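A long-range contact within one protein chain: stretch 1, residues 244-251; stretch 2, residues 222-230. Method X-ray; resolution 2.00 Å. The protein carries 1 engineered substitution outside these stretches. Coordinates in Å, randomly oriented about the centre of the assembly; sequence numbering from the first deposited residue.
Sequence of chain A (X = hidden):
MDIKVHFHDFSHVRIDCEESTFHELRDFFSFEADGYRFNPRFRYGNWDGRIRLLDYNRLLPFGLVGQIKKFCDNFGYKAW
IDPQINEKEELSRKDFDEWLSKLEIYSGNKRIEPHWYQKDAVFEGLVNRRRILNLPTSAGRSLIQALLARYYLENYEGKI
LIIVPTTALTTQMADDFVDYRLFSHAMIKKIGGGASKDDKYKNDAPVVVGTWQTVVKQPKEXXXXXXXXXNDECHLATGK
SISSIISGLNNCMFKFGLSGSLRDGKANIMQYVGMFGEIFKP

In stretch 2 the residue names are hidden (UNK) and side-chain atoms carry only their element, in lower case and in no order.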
# COMPACT_ATOMS: atom_id res chain seq x y z
N SER A 244 -11.51 0.72 -5.21
CA SER A 244 -12.55 1.24 -4.33
C SER A 244 -12.06 2.18 -3.22
O SER A 244 -12.75 3.12 -2.86
CB SER A 244 -13.33 0.07 -3.72
OG SER A 244 -14.46 0.54 -3.01
N ILE A 245 -10.86 1.93 -2.68
CA ILE A 245 -10.33 2.76 -1.60
C ILE A 245 -9.06 3.55 -1.91
O ILE A 245 -8.64 4.38 -1.10
CB ILE A 245 -10.00 1.93 -0.32
CG1 ILE A 245 -8.81 1.01 -0.60
CG2 ILE A 245 -11.21 1.11 0.11
CD1 ILE A 245 -8.17 0.42 0.66
N ILE A 246 -8.44 3.30 -3.05
CA ILE A 246 -7.20 3.96 -3.40
C ILE A 246 -7.22 5.50 -3.37
O ILE A 246 -6.30 6.13 -2.84
CB ILE A 246 -6.68 3.47 -4.78
CG1 ILE A 246 -5.25 3.98 -5.01
CG2 ILE A 246 -7.63 3.92 -5.89
CD1 ILE A 246 -4.54 3.33 -6.20
N SER A 247 -8.27 6.10 -3.92
CA SER A 247 -8.39 7.56 -3.94
C SER A 247 -8.60 8.12 -2.53
O SER A 247 -8.21 9.26 -2.25
CB SER A 247 -9.54 7.99 -4.84
OG SER A 247 -9.30 7.63 -6.18
N GLY A 248 -9.22 7.33 -1.66
CA GLY A 248 -9.46 7.78 -0.30
C GLY A 248 -8.21 7.96 0.53
O GLY A 248 -8.18 8.77 1.46
N LEU A 249 -7.16 7.20 0.21
CA LEU A 249 -5.90 7.28 0.95
C LEU A 249 -5.04 8.37 0.33
O LEU A 249 -3.95 8.11 -0.18
CB LEU A 249 -5.16 5.94 0.87
CG LEU A 249 -5.83 4.74 1.55
CD1 LEU A 249 -5.23 3.45 1.03
CD2 LEU A 249 -5.66 4.86 3.06
N ASN A 250 -5.52 9.61 0.39
CA ASN A 250 -4.80 10.72 -0.21
C ASN A 250 -3.65 11.24 0.64
O ASN A 250 -2.81 11.99 0.16
CB ASN A 250 -5.78 11.85 -0.55
CG ASN A 250 -6.42 12.45 0.68
OD1 ASN A 250 -6.91 11.74 1.55
ND2 ASN A 250 -6.42 13.78 0.76
N ASN A 251 -3.62 10.85 1.91
CA ASN A 251 -2.55 11.26 2.82
C ASN A 251 -1.65 10.09 3.20
O ASN A 251 -0.77 10.24 4.05
CB ASN A 251 -3.14 11.84 4.12
CG ASN A 251 -3.91 13.12 3.89
OD1 ASN A 251 -3.43 14.03 3.21
ND2 ASN A 251 -5.10 13.21 4.47
N UNK A 222 -13.08 8.65 5.26
CA UNK A 222 -12.54 7.90 6.39
C UNK A 222 -11.06 7.57 6.20
O UNK A 222 -10.31 7.45 7.18
c UNK A 222 -12.08 4.54 7.65
c UNK A 222 -13.33 6.60 6.57
n UNK A 222 -12.60 4.92 9.80
c UNK A 222 -11.50 3.82 6.59
c UNK A 222 -13.14 5.93 9.05
c UNK A 222 -11.94 4.05 8.96
c UNK A 222 -11.24 2.87 9.26
c UNK A 222 -12.87 5.75 7.72
c UNK A 222 -10.79 2.65 6.89
c UNK A 222 -10.68 2.18 8.20
N UNK A 223 -10.64 7.42 4.95
CA UNK A 223 -9.25 7.07 4.65
C UNK A 223 -8.24 8.21 4.72
O UNK A 223 -7.04 7.97 4.66
c UNK A 223 -10.07 2.72 3.30
c UNK A 223 -12.06 3.98 2.81
c UNK A 223 -9.96 5.14 3.14
c UNK A 223 -11.32 5.16 2.87
c UNK A 223 -11.44 2.75 3.02
c UNK A 223 -9.17 6.42 3.26
c UNK A 223 -9.34 3.91 3.36
N UNK A 224 -8.72 9.44 4.87
CA UNK A 224 -7.81 10.60 4.93
C UNK A 224 -6.94 10.61 6.19
O UNK A 224 -5.87 11.20 6.21
o UNK A 224 -9.38 11.96 3.67
c UNK A 224 -8.61 11.90 4.86
N UNK A 225 -7.42 9.94 7.24
CA UNK A 225 -6.71 9.88 8.52
C UNK A 225 -5.48 8.99 8.54
O UNK A 225 -4.72 9.03 9.50
c UNK A 225 -7.66 9.42 9.62
c UNK A 225 -8.33 8.08 9.33
c UNK A 225 -9.36 7.72 10.39
n UNK A 225 -9.10 8.13 11.62
o UNK A 225 -10.36 7.07 10.10
N UNK A 226 -5.27 8.19 7.49
CA UNK A 226 -4.13 7.29 7.48
C UNK A 226 -2.87 7.78 6.80
O UNK A 226 -2.91 8.30 5.69
c UNK A 226 -5.38 4.66 8.90
c UNK A 226 -6.97 5.33 7.24
c UNK A 226 -4.56 5.94 6.90
c UNK A 226 -7.72 4.18 9.23
c UNK A 226 -6.40 4.12 9.67
c UNK A 226 -5.65 5.28 7.68
c UNK A 226 -8.00 4.78 8.00
N UNK A 227 -1.74 7.62 7.50
CA UNK A 227 -0.46 8.02 6.95
C UNK A 227 0.30 6.81 6.43
O UNK A 227 1.19 6.92 5.58
N UNK A 228 -0.07 5.64 6.94
CA UNK A 228 0.55 4.39 6.53
C UNK A 228 -0.52 3.31 6.44
O UNK A 228 -1.45 3.28 7.23
s UNK A 228 3.48 2.08 8.45
c UNK A 228 1.62 3.95 7.54
c UNK A 228 4.91 3.08 7.99
c UNK A 228 2.28 2.62 7.21
N UNK A 229 -0.39 2.43 5.45
CA UNK A 229 -1.33 1.34 5.23
C UNK A 229 -0.57 0.11 4.78
O UNK A 229 0.36 0.20 3.97
s UNK A 229 -2.85 -0.57 2.58
c UNK A 229 -2.84 0.40 1.08
c UNK A 229 -3.41 0.67 3.80
c UNK A 229 -2.38 1.74 4.17
N UNK A 230 -0.96 -1.04 5.32
CA UNK A 230 -0.35 -2.32 4.99
C UNK A 230 -1.42 -3.36 4.71
O UNK A 230 -2.48 -3.38 5.36
c UNK A 230 0.50 -2.83 6.16
s UNK A 230 2.25 -2.48 8.19
c UNK A 230 2.11 -0.97 9.09
c UNK A 230 1.68 -1.97 6.55
O HOH W 1 -4.90 8.84 3.45

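Position 222 carries one carbon leading into fused five- and six-membered rings that hold eight carbons and one nitrogen, an indole. It stays clear of stretch 1, so the contact sets no terms for it: Trp222.

At 223 one carbon bears a ring of six carbons with no heteroatom. The ring slides under Ile245, whose CB lies 4.0 Å from the ring centroid and over one face, while Leu249 CD2 sits at the ring's edge. A flat, purely carbon ring without a hydroxyl is Phe223. Its CZ comes to 3.3 Å from Ile245 CG2, and its CB to 3.1 Å from Gly248 O. Gly248 matters here: a CB on it would fall 3.1 Å from Phe223 CD1, so the bare backbone makes room for the ring.

Position 224 has one carbon and one oxygen, unbranched. The CB at 224 lies 3.8 Å from Asn251 ND2, and the side-chain oxygen at 224 comes within 3.3 Å of Asn250 OD1: Ser224. Its backbone does the clearest polar work, since Asn251 ND2 donates a nearly straight hydrogen bond to Ser224 O at 2.8 Å.

The side chain at 225 has three carbons, the third carrying an oxygen and a nitrogen, a primary amide at the end of a two-methylene arm. Its CA-to-CB bond points away from stretch 1, which it does not touch: Gln225.

Position 226 again shows one carbon and a six-carbon ring. Leu249 CD2 lies 4.1 Å from the CB at 226, extending the apolar patch begun by Phe223: Phe226.

No side-chain atoms appear at 227, hence Gly227. The chain turns a corner here, and Gly227 CA lies 3.7 Å from Asn251 O.

Positions 228, 229 and 230 each have two carbons, a sulfur and a final carbon in an unbranched thioether. At 228 the CA-to-CB bond points away from stretch 1: Met228. At 229 it points toward stretch 1, and the terminal carbon at 229 lies 3.9 Å from Leu249 CD1: Met229. The third is out of reach: Met230.

The contact works by dividing packing from polar anchoring. Leu249 touches Phe223, Phe226 and Met229, and Ile245 covers a face of the Phe223 ring, giving an apolar centre. Beside it, three backbone carbonyls of stretch 2 find partners: the Asn251 side chain donates to Ser224 O, while water 1 donates to Phe223 O at 2.6 Å and to Phe226 O at 3.0 Å and accepts from Asn251 N at 2.8 Å, bridging the two stretches. The rule to read is two phenylalanines and a methionine about a leucine, with an isoleucine over one ring face, glycine where a ring must come close, and an asparagine with a water to finish the backbone.

Stretch 2 222-230: WFSQFGMMM
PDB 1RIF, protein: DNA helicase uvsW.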